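Local coordinates for protein LEOA (Escherichia coli, PDB 4AUR) that is a bacterial dynamin that probably binds and hydrolyses GTP, with a nucleotide-binding head carried on a long helical stalk, at residues K5-E10 with T263-V268; S17-R22 with S44-I49. All coordinates share one frame; numbering follows the deposited sequence.

Interaction 1: K5-E10 with T263-V268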
ATOM      1  N   LYS A   5      -1.234  12.302  39.931  1.00 45.39           N
ATOM      2  CA  LYS A   5      -2.260  12.384  38.892  1.00 46.69           C
ATOM      3  C   LYS A   5      -1.651  12.060  37.527  1.00 42.78           C
ATOM      4  O   LYS A   5      -2.333  11.522  36.661  1.00 42.11           O
ATOM      5  CB  LYS A   5      -2.911  13.772  38.860  1.00 51.53           C
ATOM      6  CG  LYS A   5      -4.181  13.859  38.012  1.00 58.24           C
ATOM      7  CD  LYS A   5      -4.542  15.309  37.688  1.00 64.36           C
ATOM      8  CE  LYS A   5      -5.400  15.428  36.431  1.00 70.08           C
ATOM      9  NZ  LYS A   5      -5.627  16.846  36.005  1.00 73.99           N
ATOM     10  N   GLN A   6      -0.378  12.410  37.340  1.00 37.26           N
ATOM     11  CA  GLN A   6       0.315  12.175  36.090  1.00 32.74           C
ATOM     12  C   GLN A   6       0.564  10.710  35.969  1.00 31.33           C
ATOM     13  O   GLN A   6       0.441  10.146  34.902  1.00 29.40           O
ATOM     14  CB  GLN A   6       1.644  12.903  36.060  1.00 33.05           C
ATOM     15  CG  GLN A   6       2.366  12.817  34.731  1.00 34.74           C
ATOM     16  CD  GLN A   6       1.722  13.661  33.640  1.00 37.70           C
ATOM     17  OE1 GLN A   6       1.159  13.126  32.685  1.00 39.10           O
ATOM     18  NE2 GLN A   6       1.805  14.983  33.776  1.00 38.58           N
ATOM     19  N   PHE A   7       0.911  10.084  37.081  1.00 29.55           N
ATOM     20  CA  PHE A   7       1.184   8.685  37.057  1.00 28.42           C
ATOM     21  C   PHE A   7      -0.119   8.001  36.749  1.00 29.69           C
ATOM     22  O   PHE A   7      -0.261   7.363  35.723  1.00 31.20           O
ATOM     23  CB  PHE A   7       1.750   8.213  38.388  1.00 27.71           C
ATOM     24  CG  PHE A   7       1.886   6.733  38.489  1.00 26.25           C
ATOM     25  CD1 PHE A   7       3.019   6.111  38.036  1.00 25.60           C
ATOM     26  CD2 PHE A   7       0.869   5.966  39.025  1.00 26.32           C
ATOM     27  CE1 PHE A   7       3.149   4.740  38.123  1.00 26.78           C
ATOM     28  CE2 PHE A   7       0.992   4.592  39.127  1.00 27.37           C
ATOM     29  CZ  PHE A   7       2.134   3.972  38.674  1.00 26.73           C
ATOM     30  N   SER A   8      -1.096   8.187  37.612  1.00 32.34           N
ATOM     31  CA  SER A   8      -2.372   7.517  37.435  1.00 34.67           C
ATOM     32  C   SER A   8      -2.850   7.625  35.984  1.00 32.56           C
ATOM     33  O   SER A   8      -3.381   6.657  35.456  1.00 30.97           O
ATOM     34  CB  SER A   8      -3.400   8.124  38.367  1.00 34.78           C
ATOM     35  OG  SER A   8      -3.672   9.420  37.903  1.00 38.02           O
ATOM     36  N   ILE A   9      -2.646   8.800  35.373  1.00 31.47           N
ATOM     37  CA  ILE A   9      -2.952   9.056  33.958  1.00 33.13           C
ATOM     38  C   ILE A   9      -2.083   8.252  33.011  1.00 33.26           C
ATOM     39  O   ILE A   9      -2.579   7.688  32.030  1.00 38.02           O
ATOM     40  CB  ILE A   9      -2.734  10.539  33.565  1.00 34.46           C
ATOM     41  CG1 ILE A   9      -3.852  11.420  34.096  1.00 36.57           C
ATOM     42  CG2 ILE A   9      -2.672  10.723  32.045  1.00 35.00           C
ATOM     43  CD1 ILE A   9      -3.491  12.900  34.129  1.00 38.26           C
ATOM     44  N   GLU A  10      -0.776   8.249  33.253  1.00 32.37           N
ATOM     45  CA  GLU A  10       0.124   7.464  32.413  1.00 30.27           C
ATOM     46  C   GLU A  10      -0.148   5.989  32.595  1.00 27.55           C
ATOM     47  O   GLU A  10      -0.101   5.258  31.625  1.00 27.47           O
ATOM     48  CB  GLU A  10       1.591   7.820  32.636  1.00 29.77           C
ATOM     49  CG  GLU A  10       1.951   9.200  32.097  1.00 31.73           C
ATOM     50  CD  GLU A  10       1.453   9.475  30.665  1.00 35.55           C
ATOM     51  OE1 GLU A  10       1.593   8.604  29.763  1.00 37.69           O
ATOM     52  OE2 GLU A  10       0.921  10.586  30.427  1.00 39.43           O
ATOM     53  N   THR A 263       6.826  10.376  29.956  1.00 36.57           N
ATOM     54  CA  THR A 263       7.471   9.577  28.939  1.00 37.07           C
ATOM     55  C   THR A 263       7.855   8.188  29.416  1.00 36.24           C
ATOM     56  O   THR A 263       7.711   7.217  28.691  1.00 38.08           O
ATOM     57  CB  THR A 263       8.788  10.226  28.486  1.00 39.96           C
ATOM     58  OG1 THR A 263       8.733  11.651  28.652  1.00 38.15           O
ATOM     59  CG2 THR A 263       9.050   9.880  27.022  1.00 42.95           C
ATOM     60  N   ASN A 264       8.371   8.099  30.631  1.00 33.59           N
ATOM     61  CA  ASN A 264       9.032   6.894  31.090  1.00 31.23           C
ATOM     62  C   ASN A 264       8.092   5.889  31.778  1.00 31.03           C
ATOM     63  O   ASN A 264       8.419   4.703  31.881  1.00 31.93           O
ATOM     64  CB  ASN A 264      10.191   7.301  32.009  1.00 30.73           C
ATOM     65  CG  ASN A 264      10.932   6.118  32.608  1.00 30.18           C
ATOM     66  OD1 ASN A 264      11.052   6.015  33.827  1.00 29.73           O
ATOM     67  ND2 ASN A 264      11.446   5.232  31.763  1.00 30.49           N
ATOM     68  N   VAL A 265       6.930   6.336  32.240  1.00 28.33           N
ATOM     69  CA  VAL A 265       6.032   5.437  32.945  1.00 26.74           C
ATOM     70  C   VAL A 265       5.507   4.317  32.047  1.00 26.87           C
ATOM     71  O   VAL A 265       5.514   3.156  32.453  1.00 27.76           O
ATOM     72  CB  VAL A 265       4.884   6.201  33.621  1.00 27.23           C
ATOM     73  CG1 VAL A 265       3.742   5.255  33.997  1.00 26.33           C
ATOM     74  CG2 VAL A 265       5.421   6.954  34.841  1.00 26.61           C
ATOM     75  N   PRO A 266       5.048   4.641  30.832  1.00 27.21           N
ATOM     76  CA  PRO A 266       4.640   3.536  29.969  1.00 27.17           C
ATOM     77  C   PRO A 266       5.781   2.576  29.630  1.00 27.56           C
ATOM     78  O   PRO A 266       5.564   1.376  29.647  1.00 25.59           O
ATOM     79  CB  PRO A 266       4.132   4.238  28.699  1.00 27.07           C
ATOM     80  CG  PRO A 266       3.711   5.575  29.153  1.00 27.92           C
ATOM     81  CD  PRO A 266       4.682   5.946  30.248  1.00 28.72           C
ATOM     82  N   GLU A 267       6.979   3.081  29.329  1.00 28.75           N
ATOM     83  CA  GLU A 267       8.086   2.174  29.023  1.00 31.40           C
ATOM     84  C   GLU A 267       8.311   1.269  30.243  1.00 27.87           C
ATOM     85  O   GLU A 267       8.410   0.074  30.107  1.00 25.75           O
ATOM     86  CB  GLU A 267       9.388   2.906  28.596  1.00 37.23           C
ATOM     87  CG  GLU A 267       9.969   2.473  27.226  1.00 42.41           C
ATOM     88  CD  GLU A 267      11.256   1.624  27.290  1.00 48.58           C
ATOM     89  OE1 GLU A 267      12.134   1.923  28.142  1.00 52.91           O
ATOM     90  OE2 GLU A 267      11.411   0.665  26.472  1.00 49.39           O
ATOM     91  N   VAL A 268       8.332   1.823  31.445  1.00 26.70           N
ATOM     92  CA  VAL A 268       8.597   0.986  32.598  1.00 25.03           C
ATOM     93  C   VAL A 268       7.535  -0.072  32.724  1.00 24.39           C
ATOM     94  O   VAL A 268       7.865  -1.223  32.898  1.00 24.83           O
ATOM     95  CB  VAL A 268       8.738   1.762  33.909  1.00 24.71           C
ATOM     96  CG1 VAL A 268       8.696   0.791  35.089  1.00 25.41           C
ATOM     97  CG2 VAL A 268      10.044   2.538  33.913  1.00 23.79           C
TER
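Val265 sets its isopropyl group against Phe7 and Glu10, and with Pro266 beside them these side chains make the contact between segments 5-10 and 263-268, on helix 3-30 and helix 250-273. The axes of the two short segments approach to 9.4 Å and diverge by 44° in N-to-C direction, with the closest backbone approach at Glu10 and Val265. Glu10 can be followed outward. Its CB packs on the valine, 3.6 Å from Val265 CG1 and 3.8 Å from Val265 CB. CG is turned anti to the carbonyl carbon (chi1 -70°), and the chain then bends at chi2, so that the carboxylate comes beside the ring of Pro266. There OE1 lies 3.7 Å from Pro266 CG and 4.1 Å from Pro266 CD, a van der Waals touch between an oxygen and ring methylenes. The same side chain also touches Lys262, one turn back on helix 250-273. Phe7 crosses Val265 at about a right angle, its CD1 4.1 Å from Val265 CG2 in an oblique approach to the ring. Phe7 also meets His139 edge-to-face, which ties the helix near the N-terminus to the part of the GTPase head just before strand 140-146. Pro266 has no amide hydrogen to give to the preceding turn, and helix 250-273 is kinked here. The glutamate gives CB and one carboxylate oxygen, OE1, so between these two segments the contact is van der Waals, without hydrogen bond or salt bridge.

Interaction 2: S17-R22 with S44-I49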
ATOM      1  N   SER A  17      -3.342   1.599  25.626  1.00 25.34           N
ATOM      2  CA  SER A  17      -2.486   1.174  24.551  1.00 25.28           C
ATOM      3  C   SER A  17      -2.449  -0.359  24.451  1.00 25.27           C
ATOM      4  O   SER A  17      -2.319  -0.915  23.359  1.00 26.57           O
ATOM      5  CB  SER A  17      -1.092   1.717  24.755  1.00 27.94           C
ATOM      6  OG  SER A  17      -0.381   0.913  25.697  1.00 33.23           O
ATOM      7  N   LEU A  18      -2.603  -1.048  25.577  1.00 24.37           N
ATOM      8  CA  LEU A  18      -2.647  -2.505  25.564  1.00 23.08           C
ATOM      9  C   LEU A  18      -4.002  -3.051  25.141  1.00 23.32           C
ATOM     10  O   LEU A  18      -4.084  -4.105  24.538  1.00 20.87           O
ATOM     11  CB  LEU A  18      -2.282  -3.048  26.936  1.00 23.31           C
ATOM     12  CG  LEU A  18      -0.812  -3.009  27.287  1.00 22.24           C
ATOM     13  CD1 LEU A  18      -0.636  -3.374  28.738  1.00 22.54           C
ATOM     14  CD2 LEU A  18      -0.059  -3.966  26.377  1.00 22.53           C
ATOM     15  N   LEU A  19      -5.075  -2.341  25.467  1.00 24.44           N
ATOM     16  CA  LEU A  19      -6.372  -2.727  24.927  1.00 24.50           C
ATOM     17  C   LEU A  19      -6.395  -2.563  23.395  1.00 23.95           C
ATOM     18  O   LEU A  19      -6.972  -3.378  22.701  1.00 24.39           O
ATOM     19  CB  LEU A  19      -7.518  -1.959  25.596  1.00 23.81           C
ATOM     20  CG  LEU A  19      -7.811  -2.286  27.066  1.00 24.18           C
ATOM     21  CD1 LEU A  19      -8.725  -1.240  27.691  1.00 25.74           C
ATOM     22  CD2 LEU A  19      -8.444  -3.640  27.255  1.00 24.13           C
ATOM     23  N   GLN A  20      -5.761  -1.525  22.871  1.00 24.68           N
ATOM     24  CA  GLN A  20      -5.688  -1.343  21.422  1.00 25.06           C
ATOM     25  C   GLN A  20      -4.846  -2.435  20.811  1.00 24.24           C
ATOM     26  O   GLN A  20      -5.109  -2.897  19.717  1.00 22.57           O
ATOM     27  CB  GLN A  20      -5.058  -0.008  21.082  1.00 26.81           C
ATOM     28  CG  GLN A  20      -5.900   1.199  21.484  1.00 28.45           C
ATOM     29  CD  GLN A  20      -5.035   2.410  21.764  1.00 29.97           C
ATOM     30  OE1 GLN A  20      -3.866   2.465  21.365  1.00 31.51           O
ATOM     31  NE2 GLN A  20      -5.598   3.385  22.452  1.00 31.58           N
ATOM     32  N   LEU A  21      -3.812  -2.842  21.534  1.00 25.36           N
ATOM     33  CA  LEU A  21      -3.011  -3.977  21.125  1.00 23.97           C
ATOM     34  C   LEU A  21      -3.874  -5.202  20.991  1.00 23.66           C
ATOM     35  O   LEU A  21      -3.836  -5.879  19.986  1.00 26.81           O
ATOM     36  CB  LEU A  21      -1.886  -4.224  22.119  1.00 24.31           C
ATOM     37  CG  LEU A  21      -0.806  -5.194  21.652  1.00 24.26           C
ATOM     38  CD1 LEU A  21      -0.290  -4.735  20.302  1.00 25.09           C
ATOM     39  CD2 LEU A  21       0.316  -5.292  22.661  1.00 23.68           C
ATOM     40  N   ARG A  22      -4.681  -5.478  22.001  1.00 25.21           N
ATOM     41  CA  ARG A  22      -5.645  -6.588  21.956  1.00 24.08           C
ATOM     42  C   ARG A  22      -6.548  -6.521  20.746  1.00 22.46           C
ATOM     43  O   ARG A  22      -6.834  -7.525  20.144  1.00 21.62           O
ATOM     44  CB  ARG A  22      -6.487  -6.611  23.226  1.00 25.34           C
ATOM     45  CG  ARG A  22      -6.653  -8.015  23.784  1.00 27.58           C
ATOM     46  CD  ARG A  22      -7.110  -8.002  25.230  1.00 29.45           C
ATOM     47  NE  ARG A  22      -8.401  -7.342  25.380  1.00 31.19           N
ATOM     48  CZ  ARG A  22      -9.080  -7.271  26.509  1.00 32.11           C
ATOM     49  NH1 ARG A  22      -8.619  -7.825  27.623  1.00 34.98           N
ATOM     50  NH2 ARG A  22     -10.232  -6.640  26.524  1.00 34.88           N
ATOM     51  N   SER A  44      -3.607 -10.464  30.968  1.00 25.98           N
ATOM     52  CA  SER A  44      -2.784 -10.637  32.177  1.00 26.23           C
ATOM     53  C   SER A  44      -1.891  -9.432  32.476  1.00 26.37           C
ATOM     54  O   SER A  44      -1.820  -8.966  33.620  1.00 30.69           O
ATOM     55  CB  SER A  44      -1.900 -11.890  32.078  1.00 26.57           C
ATOM     56  OG  SER A  44      -2.657 -13.098  32.051  1.00 26.41           O
ATOM     57  N   ALA A  45      -1.200  -8.921  31.470  1.00 25.21           N
ATOM     58  CA  ALA A  45      -0.315  -7.784  31.695  1.00 24.56           C
ATOM     59  C   ALA A  45      -1.106  -6.553  32.098  1.00 24.56           C
ATOM     60  O   ALA A  45      -0.614  -5.726  32.856  1.00 23.27           O
ATOM     61  CB  ALA A  45       0.541  -7.498  30.473  1.00 24.34           C
ATOM     62  N   ILE A  46      -2.332  -6.424  31.605  1.00 24.76           N
ATOM     63  CA  ILE A  46      -3.174  -5.311  32.042  1.00 26.31           C
ATOM     64  C   ILE A  46      -3.495  -5.410  33.526  1.00 28.31           C
ATOM     65  O   ILE A  46      -3.461  -4.412  34.243  1.00 28.05           O
ATOM     66  CB  ILE A  46      -4.469  -5.228  31.248  1.00 26.47           C
ATOM     67  CG1 ILE A  46      -4.169  -4.604  29.875  1.00 27.48           C
ATOM     68  CG2 ILE A  46      -5.473  -4.372  31.981  1.00 26.18           C
ATOM     69  CD1 ILE A  46      -5.215  -4.895  28.829  1.00 27.05           C
ATOM     70  N   ASN A  47      -3.763  -6.632  33.980  1.00 29.87           N
ATOM     71  CA  ASN A  47      -4.108  -6.869  35.356  1.00 30.39           C
ATOM     72  C   ASN A  47      -2.933  -6.632  36.245  1.00 32.01           C
ATOM     73  O   ASN A  47      -3.054  -5.950  37.256  1.00 37.04           O
ATOM     74  CB  ASN A  47      -4.676  -8.272  35.533  1.00 30.44           C
ATOM     75  CG  ASN A  47      -6.001  -8.431  34.814  1.00 30.46           C
ATOM     76  OD1 ASN A  47      -6.288  -9.451  34.170  1.00 30.83           O
ATOM     77  ND2 ASN A  47      -6.803  -7.391  34.888  1.00 29.00           N
ATOM     78  N   ALA A  48      -1.785  -7.170  35.873  1.00 32.66           N
ATOM     79  CA  ALA A  48      -0.576  -6.921  36.645  1.00 31.81           C
ATOM     80  C   ALA A  48      -0.326  -5.446  36.776  1.00 30.99           C
ATOM     81  O   ALA A  48       0.087  -4.992  37.826  1.00 35.67           O
ATOM     82  CB  ALA A  48       0.619  -7.586  35.997  1.00 31.66           C
ATOM     83  N   ILE A  49      -0.590  -4.693  35.716  1.00 33.08           N
ATOM     84  CA  ILE A  49      -0.245  -3.271  35.688  1.00 33.35           C
ATOM     85  C   ILE A  49      -1.114  -2.435  36.600  1.00 34.28           C
ATOM     86  O   ILE A  49      -0.637  -1.468  37.168  1.00 36.11           O
ATOM     87  CB  ILE A  49      -0.320  -2.708  34.264  1.00 32.63           C
ATOM     88  CG1 ILE A  49       1.007  -2.957  33.553  1.00 34.02           C
ATOM     89  CG2 ILE A  49      -0.584  -1.209  34.274  1.00 34.03           C
ATOM     90  CD1 ILE A  49       1.000  -2.588  32.080  1.00 33.15           C
TER
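Leu18 and Ile46 both turn their first branch anti to the carbonyl carbon, Leu18 CG at chi1 -76° and Ile46 CG1 at chi1 -77°, and on facing helices this brings the two chains alongside each other. The setting is an antiparallel helical hairpin of helix 3-30 and helix 38-51: segments 17-22 and 44-49 run at 170° to each other, their axes 10.5 Å apart at closest approach. Leu18 and Ile46 run alongside each other in opposing senses, with Leu18 CB 3.8 Å from Ile46 CG1. Farther out, Leu19 CD2 meets Ile46 CD1 at 3.8 Å, the side chains crossing nearly perpendicularly. One turn along helix 38-51, Leu18 CD1 and Ile49 CD1 meet tip to tip, 3.8 Å apart. These contacts are entirely hydrocarbon, and other helices close over them: Leu18 also rests on Met275 of helix 275-343, while Ile49 packs on Leu269 and Thr273 of helix 250-273. The hairpin is thereby joined to helices that follow the last strand of the sheet, 221-224, in sequence. Arg22 NH1 hydrogen-bonds Thr43 OG1, adding a polar link between the two arms, and Leu19 CD2 lies 3.6 Å above the plane of the Arg22 guanidinium, displaced from the centre of the group.

How the interactions relate
Helix 3-30 takes part in both contacts: its early turns meet helix 250-273 in interaction 1 and later turns meet helix 38-51 in interaction 2. The contact centres lie 14 Å apart and their nearest atoms about 6 Å, without touching. Along the chain, the hairpin of interaction 2 lies wholly inside the span bridged by interaction 1, a short connection within a closure of some 250 residues. That larger loop contains the mixed sheet of the head and the probable P-loop at Gly60 to Thr67. Helix 250-273 is common ground, since it supplies Val265 to interaction 1 and the same helix goes on to touch Ile49.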